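Local coordinates for protein AP endonuclease, family 2 (Brucella melitensis biovar Abortus, PDB 3NGF) that probably interconverts hydroxypyruvate and tartronate semialdehyde as a manganese-binding hydroxypyruvate isomerase of the xylose isomerase-like TIM-barrel superfamily, at residues A[17-22]-A[35-40]; A[149-154]-A[166-171]; A[184-189]-A[194-199]; A[210-215]-A[230-235]; A[246-251]-A[256-261]. All coordinates share one frame; numbering follows the deposited sequence.

All five contacts belong to one closed barrel of eight parallel strands, and they follow one another along the chain without interleaving. Contact 1 lies on the opposite side of the chain's centre from contact 2, their centres about 26 Å apart. Contacts 3 and 4 are close neighbours, about 8 Å between centres, because strands 180-185 and 207-212 pair in the sheet. Contacts 1 and 5 are about 9 Å apart by centres and joined where Thr18 OG1 meets Tyr248 O. Contacts 2 to 5 each supply one manganese ligand, Glu150, Asp185, Gln211 and Glu247 in chain order. The metal site is thus assembled from residues at or just past the C-terminal ends of four consecutive strands.

Contact 1: A[17-22]-A[35-40]; sequences STMFNE and AGFGGV
Met19 and Phe20 meet Ala35 and Phe37 across the first beta-alpha-beta unit of the TIM barrel: residues 17-22 belong to the loop between strand 11-15 and helix 25-34, and the segment 35-40 leads onward into strand 39-41. All the contacts between the two segments are apolar, and the four side chains are buried. Met19 touches through its terminal methyl. Its chain runs extended to SD and then bends (chi3 61°), which brings CE to 4.1 Å from Phe37 CZ; the two side chains cross at about a right angle, and the methyl approaches the ring obliquely.

The aromatic contacts centre on Phe20, whose ring is met at its edge, near its own plane, by Ala35 CB and Phe37 CE2. Phe37 CE2 is 4.4 Å from Phe20 CZ, a looser approach. Beyond the pair, Phe37 stacks on Phe261, and Phe20 also packs on helix 25-34 through Leu31 and Ala32.

Backbone geometry accounts for the turn out of the helix. Gly36, with phi 94°, closes a Schellman motif at the helix end, and Phe37 follows directly after it. Ala35, just before the turn, directs its methyl at the other segment, with CB 4.1 Å from Phe20 CZ.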
# COMPACT_ATOMS: atom_id res chain seq x y z
N SER A 17 -8.08 -1.29 7.61
CA SER A 17 -8.16 -2.74 7.59
C SER A 17 -7.49 -3.29 8.85
O SER A 17 -7.98 -4.27 9.42
CB SER A 17 -7.48 -3.32 6.32
OG SER A 17 -8.18 -2.93 5.13
N THR A 18 -6.40 -2.67 9.29
CA THR A 18 -5.64 -3.17 10.46
C THR A 18 -5.88 -2.40 11.77
O THR A 18 -5.72 -2.97 12.87
CB THR A 18 -4.12 -3.23 10.18
OG1 THR A 18 -3.58 -1.91 10.05
CG2 THR A 18 -3.80 -4.10 8.92
N MET A 19 -6.25 -1.13 11.66
CA MET A 19 -6.52 -0.28 12.84
C MET A 19 -8.00 -0.09 13.05
O MET A 19 -8.79 -0.24 12.12
CB MET A 19 -5.87 1.10 12.71
CG MET A 19 -4.35 1.08 12.55
SD MET A 19 -3.60 2.67 12.23
CE MET A 19 -4.08 3.58 13.72
N PHE A 20 -8.36 0.29 14.28
CA PHE A 20 -9.74 0.55 14.67
C PHE A 20 -10.68 -0.65 14.49
O PHE A 20 -11.89 -0.48 14.33
CB PHE A 20 -10.26 1.79 13.91
CG PHE A 20 -9.50 3.03 14.21
CD1 PHE A 20 -9.64 3.67 15.41
CD2 PHE A 20 -8.60 3.54 13.28
CE1 PHE A 20 -8.93 4.81 15.69
CE2 PHE A 20 -7.90 4.67 13.54
CZ PHE A 20 -8.06 5.33 14.76
N ASN A 21 -10.13 -1.87 14.62
CA ASN A 21 -10.93 -3.09 14.44
C ASN A 21 -11.84 -3.37 15.63
O ASN A 21 -12.59 -4.36 15.66
CB ASN A 21 -10.05 -4.31 14.16
CG ASN A 21 -9.52 -4.36 12.75
OD1 ASN A 21 -9.39 -3.34 12.03
ND2 ASN A 21 -9.19 -5.58 12.33
N GLU A 22 -11.80 -2.48 16.62
CA GLU A 22 -12.74 -2.52 17.74
C GLU A 22 -14.16 -2.24 17.27
O GLU A 22 -15.13 -2.58 17.96
CB GLU A 22 -12.34 -1.50 18.81
CG GLU A 22 -11.04 -1.82 19.57
CD GLU A 22 -9.72 -1.36 18.87
OE1 GLU A 22 -9.72 -0.59 17.90
OE2 GLU A 22 -8.65 -1.78 19.33
N ALA A 35 -9.31 10.82 15.90
CA ALA A 35 -7.95 10.58 16.42
C ALA A 35 -6.97 11.54 15.75
O ALA A 35 -5.82 11.58 16.13
CB ALA A 35 -7.53 9.09 16.20
N GLY A 36 -7.44 12.33 14.78
CA GLY A 36 -6.64 13.35 14.13
C GLY A 36 -5.94 12.94 12.85
O GLY A 36 -5.01 13.62 12.41
N PHE A 37 -6.35 11.82 12.24
CA PHE A 37 -5.84 11.47 10.90
C PHE A 37 -6.61 12.27 9.85
O PHE A 37 -7.83 12.42 9.95
CB PHE A 37 -5.99 9.97 10.64
CG PHE A 37 -5.06 9.12 11.46
CD1 PHE A 37 -3.75 8.86 11.03
CD2 PHE A 37 -5.48 8.59 12.65
CE1 PHE A 37 -2.89 8.09 11.80
CE2 PHE A 37 -4.62 7.82 13.44
CZ PHE A 37 -3.33 7.57 13.01
N GLY A 38 -5.89 12.78 8.86
CA GLY A 38 -6.49 13.47 7.71
C GLY A 38 -6.62 12.56 6.50
O GLY A 38 -7.29 12.91 5.52
N GLY A 39 -5.97 11.40 6.56
CA GLY A 39 -5.99 10.44 5.46
C GLY A 39 -6.20 9.03 5.95
O GLY A 39 -5.87 8.71 7.11
N VAL A 40 -6.75 8.18 5.08
CA VAL A 40 -6.92 6.77 5.39
C VAL A 40 -6.52 5.90 4.19
O VAL A 40 -6.50 6.36 3.04
CB VAL A 40 -8.36 6.41 5.81
CG1 VAL A 40 -8.74 7.12 7.12
CG2 VAL A 40 -9.36 6.76 4.71

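Contact 2: A[149-154]-A[166-171]; sequences VEPLNT and LEAVGL. With MN (manganese (II) ion), chain C.
Pro151 presents the CG corner of its puckered ring to the methyl of Ala168, while the flat group here, the carboxylate of Glu150, lies on the other side of the backbone and turns its OE2 to the manganese, which sits close to the carboxylate plane. This is a beta-alpha element of the TIM barrel: strand 146-149 ends in the loop that carries the metal ligand, and helix 165-175 packs behind it. Neither segment hydrogen-bonds to the other; the contacts between them are apolar. Ala168, with its CB directed at the loop, receives two neighbours, Pro151 CG at 3.7 Å and the more distant Val149 CG1 at 4.3 Å. The backbones come closest at the same pair, with 6.9 Å between Pro151 CA and Ala168 CA, a short spacing that the small alanine side chain permits.

Glu150 points the opposite way. An extended chain, with CG anti to the backbone N (chi1 -169°), carries its carboxylate to the metal, whose other protein ligands are Asp185, Gln211 and Glu247. Two waters complete the set of ligands, and the bond from this segment is made by Glu150 OE2, 2.2 Å from manganese.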
# COMPACT_ATOMS: atom_id res chain seq x y z
N VAL A 149 3.62 -1.35 -7.18
CA VAL A 149 4.04 -2.71 -6.82
C VAL A 149 4.60 -2.63 -5.41
O VAL A 149 5.41 -1.74 -5.11
CB VAL A 149 5.11 -3.28 -7.82
CG1 VAL A 149 6.30 -2.29 -8.07
CG2 VAL A 149 5.64 -4.68 -7.35
N GLU A 150 4.17 -3.56 -4.56
CA GLU A 150 4.63 -3.61 -3.15
C GLU A 150 5.39 -4.89 -2.84
O GLU A 150 4.78 -5.95 -2.73
CB GLU A 150 3.47 -3.55 -2.17
CG GLU A 150 3.94 -3.33 -0.73
CD GLU A 150 2.88 -3.54 0.35
OE1 GLU A 150 1.73 -3.92 0.09
OE2 GLU A 150 3.24 -3.29 1.51
N PRO A 151 6.71 -4.78 -2.68
CA PRO A 151 7.45 -5.95 -2.16
C PRO A 151 6.95 -6.34 -0.77
O PRO A 151 6.75 -5.47 0.08
CB PRO A 151 8.90 -5.45 -2.10
CG PRO A 151 8.95 -4.34 -3.09
CD PRO A 151 7.62 -3.68 -3.03
N LEU A 152 6.75 -7.64 -0.56
CA LEU A 152 6.31 -8.16 0.72
C LEU A 152 7.51 -8.85 1.40
O LEU A 152 8.67 -8.45 1.17
CB LEU A 152 5.08 -9.02 0.53
CG LEU A 152 3.89 -8.29 -0.15
CD1 LEU A 152 2.68 -9.21 -0.25
CD2 LEU A 152 3.52 -6.96 0.58
N ASN A 153 7.27 -9.78 2.31
CA ASN A 153 8.37 -10.56 2.87
C ASN A 153 7.97 -12.03 2.88
O ASN A 153 6.78 -12.36 2.85
CB ASN A 153 8.76 -10.04 4.26
CG ASN A 153 7.81 -10.49 5.35
OD1 ASN A 153 7.86 -11.66 5.78
ND2 ASN A 153 6.97 -9.58 5.83
N THR A 154 8.97 -12.91 2.95
CA THR A 154 8.77 -14.35 2.76
C THR A 154 8.33 -15.08 4.03
O THR A 154 7.98 -16.27 3.99
CB THR A 154 10.07 -15.00 2.23
OG1 THR A 154 11.16 -14.66 3.09
CG2 THR A 154 10.40 -14.49 0.84
N LEU A 166 14.94 -3.17 -4.40
CA LEU A 166 15.64 -2.73 -5.61
C LEU A 166 15.27 -3.62 -6.81
O LEU A 166 15.29 -3.17 -7.96
CB LEU A 166 17.15 -2.68 -5.38
CG LEU A 166 17.66 -1.65 -4.36
CD1 LEU A 166 19.18 -1.70 -4.33
CD2 LEU A 166 17.19 -0.26 -4.71
N GLU A 167 14.92 -4.88 -6.55
CA GLU A 167 14.43 -5.76 -7.61
C GLU A 167 13.13 -5.17 -8.17
O GLU A 167 12.90 -5.19 -9.39
CB GLU A 167 14.18 -7.15 -7.06
CG GLU A 167 13.63 -8.12 -8.07
CD GLU A 167 13.47 -9.53 -7.52
OE1 GLU A 167 13.66 -9.75 -6.29
OE2 GLU A 167 13.14 -10.42 -8.34
N ALA A 168 12.28 -4.65 -7.29
CA ALA A 168 11.01 -4.04 -7.72
C ALA A 168 11.28 -2.77 -8.52
O ALA A 168 10.59 -2.50 -9.53
CB ALA A 168 10.08 -3.74 -6.51
N VAL A 169 12.24 -1.96 -8.08
CA VAL A 169 12.65 -0.77 -8.84
C VAL A 169 13.08 -1.16 -10.26
O VAL A 169 12.70 -0.50 -11.24
CB VAL A 169 13.77 -0.00 -8.14
CG1 VAL A 169 14.35 1.06 -9.05
CG2 VAL A 169 13.24 0.60 -6.81
N GLY A 170 13.83 -2.23 -10.36
CA GLY A 170 14.24 -2.78 -11.65
C GLY A 170 13.08 -3.22 -12.51
O GLY A 170 13.07 -2.96 -13.74
N LEU A 171 12.09 -3.87 -11.90
CA LEU A 171 10.91 -4.31 -12.66
C LEU A 171 10.12 -3.11 -13.16
O LEU A 171 9.64 -3.10 -14.29
CB LEU A 171 10.02 -5.21 -11.82
CG LEU A 171 10.49 -6.65 -11.61
CD1 LEU A 171 9.56 -7.31 -10.59
CD2 LEU A 171 10.45 -7.38 -12.96
MN MN C . 2.08 -3.10 3.32
O HOH W 1 0.12 -3.28 1.82
O HOH W 2 1.73 -5.32 3.65

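Contact 3: A[184-189]-A[194-199]; sequences LDLYHA and GDLTRL. With MN (manganese (II) ion), chain C.
Ala189 fits against Leu196 and Leu199, and this small apolar cluster is the tight part of the contact. The methyl of Ala189 meets one branch of each leucine: its CB lies 3.8 Å from Leu196 CD2 and 4.2 Å from Leu199 CD2. In Leu196, CG lies beside the backbone N, anti to the carbonyl carbon (chi1 -58°), and this directs CD2 at Ala189, where it also nears the carbonyl carbon.

Packing is looser around Leu186, whose CD2 is 4.5 Å from Leu196 CD1. The solvent side begins at Gly194 and Asp195, where Asp195 directs its side chain away from the partner segment. One polar link ties this margin to the helix: Gly194 N donates to Ala189 O over 2.9 Å. The N-H points nearly straight at the oxygen (164°), and the donor is tilted 22° from the carbonyl plane.

At the other end of helix 186-192, Asp185 is its N-cap. Its OD1 accepts weak bonds from Tyr187 N and His188 N, while Asp185 OD2 binds manganese at 2.2 Å; one carboxylate therefore serves both the helix start and the metal. His188 NE2 is 2.8 Å from the oxygen of water 2, a metal ligand lying in the imidazole plane.

Helix 186-192 follows strand 180-185 of the TIM barrel and packs against helix 196-202, with helix 165-175 touching Ala189 and Leu199, and helix 228-237 touching Leu186 and Leu196.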
# COMPACT_ATOMS: atom_id res chain seq x y z
N LEU A 184 6.74 1.36 -0.73
CA LEU A 184 7.82 1.02 0.21
C LEU A 184 7.26 0.85 1.63
O LEU A 184 7.05 1.85 2.35
CB LEU A 184 8.86 2.14 0.16
CG LEU A 184 10.05 2.10 1.12
CD1 LEU A 184 10.78 0.76 1.01
CD2 LEU A 184 11.02 3.29 0.89
N ASP A 185 6.95 -0.39 1.99
CA ASP A 185 6.52 -0.74 3.35
C ASP A 185 7.80 -1.09 4.13
O ASP A 185 8.52 -2.08 3.81
CB ASP A 185 5.50 -1.88 3.26
CG ASP A 185 4.95 -2.33 4.61
OD1 ASP A 185 5.68 -2.26 5.60
OD2 ASP A 185 3.79 -2.81 4.69
N LEU A 186 8.13 -0.25 5.11
CA LEU A 186 9.44 -0.34 5.76
C LEU A 186 9.52 -1.57 6.65
O LEU A 186 10.62 -2.08 6.98
CB LEU A 186 9.75 0.95 6.52
CG LEU A 186 10.02 2.15 5.63
CD1 LEU A 186 10.09 3.42 6.47
CD2 LEU A 186 11.31 1.96 4.80
N TYR A 187 8.36 -2.06 7.07
CA TYR A 187 8.29 -3.33 7.79
C TYR A 187 8.84 -4.47 6.87
O TYR A 187 9.73 -5.25 7.27
CB TYR A 187 6.83 -3.59 8.24
CG TYR A 187 6.55 -4.97 8.76
CD1 TYR A 187 6.81 -5.31 10.07
CD2 TYR A 187 6.00 -5.94 7.93
CE1 TYR A 187 6.56 -6.61 10.55
CE2 TYR A 187 5.72 -7.21 8.39
CZ TYR A 187 6.03 -7.56 9.68
OH TYR A 187 5.75 -8.84 10.11
N HIS A 188 8.33 -4.54 5.65
CA HIS A 188 8.80 -5.56 4.72
C HIS A 188 10.27 -5.32 4.31
O HIS A 188 11.02 -6.26 4.17
CB HIS A 188 7.90 -5.59 3.48
CG HIS A 188 6.48 -6.01 3.75
ND1 HIS A 188 6.16 -7.14 4.48
CD2 HIS A 188 5.31 -5.51 3.31
CE1 HIS A 188 4.85 -7.28 4.49
NE2 HIS A 188 4.31 -6.29 3.81
N ALA A 189 10.65 -4.06 4.11
CA ALA A 189 12.00 -3.69 3.66
C ALA A 189 13.01 -4.06 4.73
O ALA A 189 14.09 -4.56 4.42
CB ALA A 189 12.08 -2.21 3.36
N GLY A 194 17.01 -4.63 4.73
CA GLY A 194 17.77 -3.81 5.66
C GLY A 194 18.38 -2.57 5.03
O GLY A 194 17.94 -2.12 3.97
N ASP A 195 19.37 -1.98 5.70
CA ASP A 195 20.10 -0.79 5.20
C ASP A 195 19.14 0.30 4.74
O ASP A 195 19.27 0.84 3.63
CB ASP A 195 21.02 -1.19 4.03
CG ASP A 195 22.16 -0.22 3.79
OD1 ASP A 195 22.56 0.55 4.70
OD2 ASP A 195 22.71 -0.26 2.67
N LEU A 196 18.20 0.65 5.60
CA LEU A 196 17.03 1.42 5.17
C LEU A 196 17.32 2.87 4.79
O LEU A 196 16.72 3.38 3.85
CB LEU A 196 15.93 1.37 6.22
CG LEU A 196 15.40 0.01 6.64
CD1 LEU A 196 14.28 0.19 7.67
CD2 LEU A 196 14.91 -0.86 5.47
N THR A 197 18.23 3.53 5.50
CA THR A 197 18.56 4.93 5.18
C THR A 197 19.15 5.05 3.78
O THR A 197 18.66 5.84 2.94
CB THR A 197 19.50 5.55 6.20
OG1 THR A 197 18.87 5.50 7.48
CG2 THR A 197 19.82 7.01 5.84
N ARG A 198 20.13 4.21 3.51
CA ARG A 198 20.78 4.18 2.20
C ARG A 198 19.87 3.62 1.12
O ARG A 198 19.92 4.06 -0.04
CB ARG A 198 22.12 3.43 2.31
CG ARG A 198 23.12 4.16 3.19
CD ARG A 198 23.61 5.47 2.58
NE ARG A 198 24.68 6.02 3.41
CZ ARG A 198 24.58 7.05 4.24
NH1 ARG A 198 23.45 7.75 4.35
NH2 ARG A 198 25.64 7.40 4.96
N LEU A 199 18.95 2.72 1.50
CA LEU A 199 17.98 2.20 0.56
C LEU A 199 17.01 3.31 0.10
O LEU A 199 16.75 3.48 -1.10
CB LEU A 199 17.17 1.10 1.20
CG LEU A 199 16.16 0.34 0.35
CD1 LEU A 199 16.85 -0.34 -0.83
CD2 LEU A 199 15.38 -0.71 1.22
MN MN C . 2.08 -3.10 3.32
O HOH W 2 1.73 -5.32 3.65
O HOH W 1 0.12 -3.28 1.82

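Contact 4: A[210-215]-A[230-235]; sequences VQIASV and YLFSVL. With MN (manganese (II) ion), chain C.
Val210 on the strand lies opposite Leu235 on the helix, their CA atoms 9.3 Å apart, a spacing bridged by side chains within a beta-alpha-beta unit of the TIM barrel. Strand 207-212 and helix 228-237 form this layer; no hydrogen bond joins residues 210-215 to 230-235, although Tyr228 OH, earlier in the helix, bonds to Ala213 O. Two apolar pairs do the work. Val210 and Leu235 reach toward each other tip to tip, each branch finding a counterpart: Val210 CG1 is 4.1 Å from Leu235 CD1, and Val210 CG2 is 4.2 Å from Leu235 CD2.

Ile212 and Phe232 instead cross at about a right angle. CG1 of Ile212 sits between its backbone N and carbonyl carbon (chi1 67°), and from there the chain extends to the ring: Ile212 CD1 lies 3.8 Å from Phe232 CZ, at the ring edge and near its plane. Phe12 makes a further edge-to-face contact with Phe232.

Alternation along the strand sends the intervening Gln211 to the manganese site, separating metal binding from helix packing. Its amide is held by neighbours on both atoms: NE2 hydrogen-bonds to Glu41, and OE1, besides accepting from Gln183, coordinates the metal, with 2.3 Å between Gln211 OE1 and manganese.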
# COMPACT_ATOMS: atom_id res chain seq x y z
N VAL A 210 4.59 5.02 1.30
CA VAL A 210 5.39 4.42 2.35
C VAL A 210 4.39 3.88 3.38
O VAL A 210 3.34 4.46 3.60
CB VAL A 210 6.35 5.45 2.99
CG1 VAL A 210 7.10 4.84 4.23
CG2 VAL A 210 7.35 5.99 1.95
N GLN A 211 4.72 2.75 3.98
CA GLN A 211 3.99 2.19 5.09
C GLN A 211 4.95 1.84 6.22
O GLN A 211 6.15 1.63 5.98
CB GLN A 211 3.21 0.95 4.67
CG GLN A 211 1.99 1.28 3.78
CD GLN A 211 1.38 0.04 3.22
OE1 GLN A 211 2.08 -0.87 2.79
NE2 GLN A 211 0.05 -0.03 3.24
N ILE A 212 4.42 1.84 7.44
CA ILE A 212 5.18 1.57 8.66
C ILE A 212 4.46 0.64 9.65
O ILE A 212 3.23 0.59 9.73
CB ILE A 212 5.59 2.88 9.40
CG1 ILE A 212 4.38 3.62 9.97
CG2 ILE A 212 6.44 3.78 8.48
CD1 ILE A 212 4.73 4.84 10.87
N ALA A 213 5.28 -0.11 10.41
CA ALA A 213 4.82 -0.95 11.49
C ALA A 213 6.08 -1.40 12.23
O ALA A 213 7.18 -1.48 11.63
CB ALA A 213 4.02 -2.20 10.97
N SER A 214 5.96 -1.67 13.53
CA SER A 214 7.12 -2.15 14.29
C SER A 214 7.67 -3.46 13.72
O SER A 214 6.92 -4.29 13.19
CB SER A 214 6.81 -2.30 15.79
OG SER A 214 6.01 -3.43 16.06
N VAL A 215 8.98 -3.63 13.85
CA VAL A 215 9.65 -4.87 13.47
C VAL A 215 10.26 -5.45 14.77
O VAL A 215 10.95 -4.74 15.47
CB VAL A 215 10.74 -4.62 12.40
CG1 VAL A 215 11.50 -5.92 12.09
CG2 VAL A 215 10.14 -4.01 11.13
N TYR A 230 13.73 8.71 13.40
CA TYR A 230 14.87 8.95 12.54
C TYR A 230 14.49 8.74 11.09
O TYR A 230 14.85 9.54 10.22
CB TYR A 230 16.04 8.02 12.87
CG TYR A 230 17.19 8.19 11.90
CD1 TYR A 230 18.02 9.29 11.99
CD2 TYR A 230 17.43 7.27 10.88
CE1 TYR A 230 19.07 9.45 11.13
CE2 TYR A 230 18.48 7.43 9.99
CZ TYR A 230 19.29 8.52 10.12
OH TYR A 230 20.37 8.71 9.27
N LEU A 231 13.75 7.65 10.84
CA LEU A 231 13.36 7.30 9.48
C LEU A 231 12.41 8.37 8.92
O LEU A 231 12.49 8.71 7.74
CB LEU A 231 12.74 5.90 9.45
CG LEU A 231 13.72 4.73 9.65
CD1 LEU A 231 12.95 3.42 9.85
CD2 LEU A 231 14.69 4.59 8.48
N PHE A 232 11.52 8.92 9.75
CA PHE A 232 10.69 10.06 9.31
C PHE A 232 11.56 11.23 8.86
O PHE A 232 11.23 11.91 7.88
CB PHE A 232 9.73 10.56 10.40
CG PHE A 232 8.78 9.52 10.94
CD1 PHE A 232 8.43 8.39 10.20
CD2 PHE A 232 8.22 9.68 12.19
CE1 PHE A 232 7.57 7.45 10.73
CE2 PHE A 232 7.36 8.74 12.72
CZ PHE A 232 7.03 7.63 11.98
N SER A 233 12.68 11.44 9.54
CA SER A 233 13.56 12.57 9.22
C SER A 233 14.28 12.29 7.90
O SER A 233 14.52 13.23 7.12
CB SER A 233 14.55 12.88 10.36
OG SER A 233 15.62 11.95 10.41
N VAL A 234 14.52 11.01 7.60
CA VAL A 234 15.15 10.61 6.34
C VAL A 234 14.18 10.90 5.18
O VAL A 234 14.58 11.47 4.15
CB VAL A 234 15.58 9.12 6.34
CG1 VAL A 234 16.14 8.69 4.99
CG2 VAL A 234 16.63 8.83 7.47
N LEU A 235 12.91 10.52 5.36
CA LEU A 235 11.90 10.74 4.32
C LEU A 235 11.83 12.22 3.99
O LEU A 235 11.73 12.60 2.80
CB LEU A 235 10.53 10.22 4.78
CG LEU A 235 10.44 8.70 4.84
CD1 LEU A 235 9.12 8.23 5.46
CD2 LEU A 235 10.62 8.08 3.43
MN MN C . 2.08 -3.10 3.32
O HOH W 1 0.12 -3.28 1.82
O HOH W 2 1.73 -5.32 3.65

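Contact 5: A[246-251]-A[256-261]; sequences CEYNPR and SGLAWF. With MN (manganese (II) ion), chain C.
Tyr248 and Trp260 are joined by a hydrogen bond in which the indole N-H is the donor: Trp260 NE1 lies 3.2 Å from Tyr248 OH. The bond is close to straight (164°), and the hydroxyl oxygen lies only 6° out of the indole plane. The rings themselves meet obliquely, their planes turned 72° apart. Two more contacts complete this first shell. Leu258 sets its CD2 methyl against the same phenol oxygen, 3.4 Å from Tyr248 OH, and Cys246 SG approaches the indole at its edge, 3.5 Å from Trp260 CH2, in a sulfur-aromatic contact.

Both aromatic side chains have CG placed between backbone N and carbonyl carbon, which turns the two rings toward each other. Phe261 CB covers one face of the indole, 3.7 Å above its plane, and Phe12 adds an edge-to-face contact. From the loop after strand 11-15, Met19 packs on Cys246 and Tyr248, and Thr18 OG1 hydrogen-bonds to Tyr248 O.

Glu247 is the centre of an inverse gamma turn, across which Tyr248 N bonds weakly to Cys246 O, and it is predicted to act as a proton donor or acceptor. Its extended side chain puts Glu247 OE1 2.1 Å from manganese. The chemistry thus divides by direction: Cys246 and Tyr248 turn toward Trp260, whose polar N-H is satisfied by the phenol oxygen, whereas Glu247 between them turns the other way, to the metal.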
# COMPACT_ATOMS: atom_id res chain seq x y z
N CYS A 246 -0.22 3.74 8.07
CA CYS A 246 -0.05 3.01 9.34
C CYS A 246 -0.68 1.60 9.29
O CYS A 246 -1.74 1.32 9.88
CB CYS A 246 -0.64 3.84 10.48
SG CYS A 246 0.17 5.45 10.69
N GLU A 247 0.01 0.70 8.62
CA GLU A 247 -0.44 -0.65 8.42
C GLU A 247 0.19 -1.52 9.51
O GLU A 247 1.12 -2.33 9.25
CB GLU A 247 -0.02 -1.17 7.06
CG GLU A 247 -0.71 -2.45 6.72
CD GLU A 247 -0.26 -3.04 5.42
OE1 GLU A 247 0.81 -2.65 4.90
OE2 GLU A 247 -0.98 -3.92 4.93
N TYR A 248 -0.30 -1.33 10.72
CA TYR A 248 0.15 -2.10 11.85
C TYR A 248 -1.05 -2.62 12.60
O TYR A 248 -2.18 -2.10 12.50
CB TYR A 248 1.08 -1.28 12.75
CG TYR A 248 0.47 -0.08 13.49
CD1 TYR A 248 -0.41 -0.26 14.56
CD2 TYR A 248 0.77 1.22 13.12
CE1 TYR A 248 -0.94 0.82 15.26
CE2 TYR A 248 0.24 2.33 13.82
CZ TYR A 248 -0.61 2.11 14.89
OH TYR A 248 -1.11 3.19 15.59
N ASN A 249 -0.79 -3.66 13.36
CA ASN A 249 -1.80 -4.25 14.25
C ASN A 249 -1.61 -3.69 15.64
O ASN A 249 -0.59 -3.95 16.28
CB ASN A 249 -1.64 -5.76 14.28
CG ASN A 249 -1.67 -6.36 12.90
OD1 ASN A 249 -2.58 -6.07 12.09
ND2 ASN A 249 -0.71 -7.25 12.63
N PRO A 250 -2.58 -2.91 16.13
CA PRO A 250 -2.32 -2.28 17.43
C PRO A 250 -2.05 -3.31 18.53
O PRO A 250 -2.68 -4.38 18.54
CB PRO A 250 -3.62 -1.50 17.69
CG PRO A 250 -4.17 -1.21 16.29
CD PRO A 250 -3.85 -2.45 15.52
N ARG A 251 -1.12 -3.01 19.44
CA ARG A 251 -0.86 -3.87 20.61
C ARG A 251 -2.13 -4.20 21.38
O ARG A 251 -2.37 -5.35 21.75
CB ARG A 251 0.10 -3.17 21.58
CG ARG A 251 1.56 -3.29 21.24
CD ARG A 251 2.40 -2.64 22.35
NE ARG A 251 2.14 -1.20 22.41
CZ ARG A 251 2.79 -0.26 21.73
NH1 ARG A 251 3.81 -0.58 20.93
NH2 ARG A 251 2.43 1.02 21.85
N SER A 256 -5.38 3.75 22.48
CA SER A 256 -4.43 3.70 23.58
C SER A 256 -2.98 3.65 23.11
O SER A 256 -2.05 3.92 23.90
CB SER A 256 -4.69 2.49 24.48
OG SER A 256 -6.02 2.55 24.97
N GLY A 257 -2.80 3.25 21.86
CA GLY A 257 -1.49 3.16 21.23
C GLY A 257 -1.01 4.39 20.49
O GLY A 257 0.09 4.39 19.93
N LEU A 258 -1.80 5.46 20.47
CA LEU A 258 -1.51 6.60 19.59
C LEU A 258 -0.63 7.73 20.16
O LEU A 258 -0.53 8.78 19.55
CB LEU A 258 -2.83 7.16 19.05
CG LEU A 258 -3.55 6.26 18.05
CD1 LEU A 258 -4.87 6.89 17.63
CD2 LEU A 258 -2.67 5.97 16.81
N ALA A 259 0.06 7.51 21.29
CA ALA A 259 0.99 8.53 21.80
C ALA A 259 2.06 8.90 20.76
O ALA A 259 2.46 10.06 20.65
CB ALA A 259 1.68 8.08 23.14
N TRP A 260 2.51 7.93 19.96
CA TRP A 260 3.56 8.16 18.97
C TRP A 260 3.12 9.18 17.95
O TRP A 260 3.94 9.92 17.39
CB TRP A 260 3.95 6.85 18.25
CG TRP A 260 2.93 6.34 17.30
CD1 TRP A 260 1.96 5.43 17.54
CD2 TRP A 260 2.76 6.75 15.92
NE1 TRP A 260 1.19 5.24 16.42
CE2 TRP A 260 1.66 6.04 15.41
CE3 TRP A 260 3.44 7.65 15.09
CZ2 TRP A 260 1.20 6.22 14.10
CZ3 TRP A 260 3.00 7.81 13.79
CH2 TRP A 260 1.89 7.09 13.30
N PHE A 261 1.81 9.20 17.69
CA PHE A 261 1.19 10.05 16.67
C PHE A 261 0.89 11.47 17.18
O PHE A 261 0.62 12.37 16.39
CB PHE A 261 -0.08 9.36 16.18
CG PHE A 261 -0.85 10.11 15.12
CD1 PHE A 261 -0.24 10.47 13.92
CD2 PHE A 261 -2.20 10.40 15.30
CE1 PHE A 261 -0.96 11.14 12.92
CE2 PHE A 261 -2.94 11.07 14.29
CZ PHE A 261 -2.32 11.45 13.12
MN MN C . 2.08 -3.10 3.32
O HOH W 1 0.12 -3.28 1.82
O HOH W 2 1.73 -5.32 3.65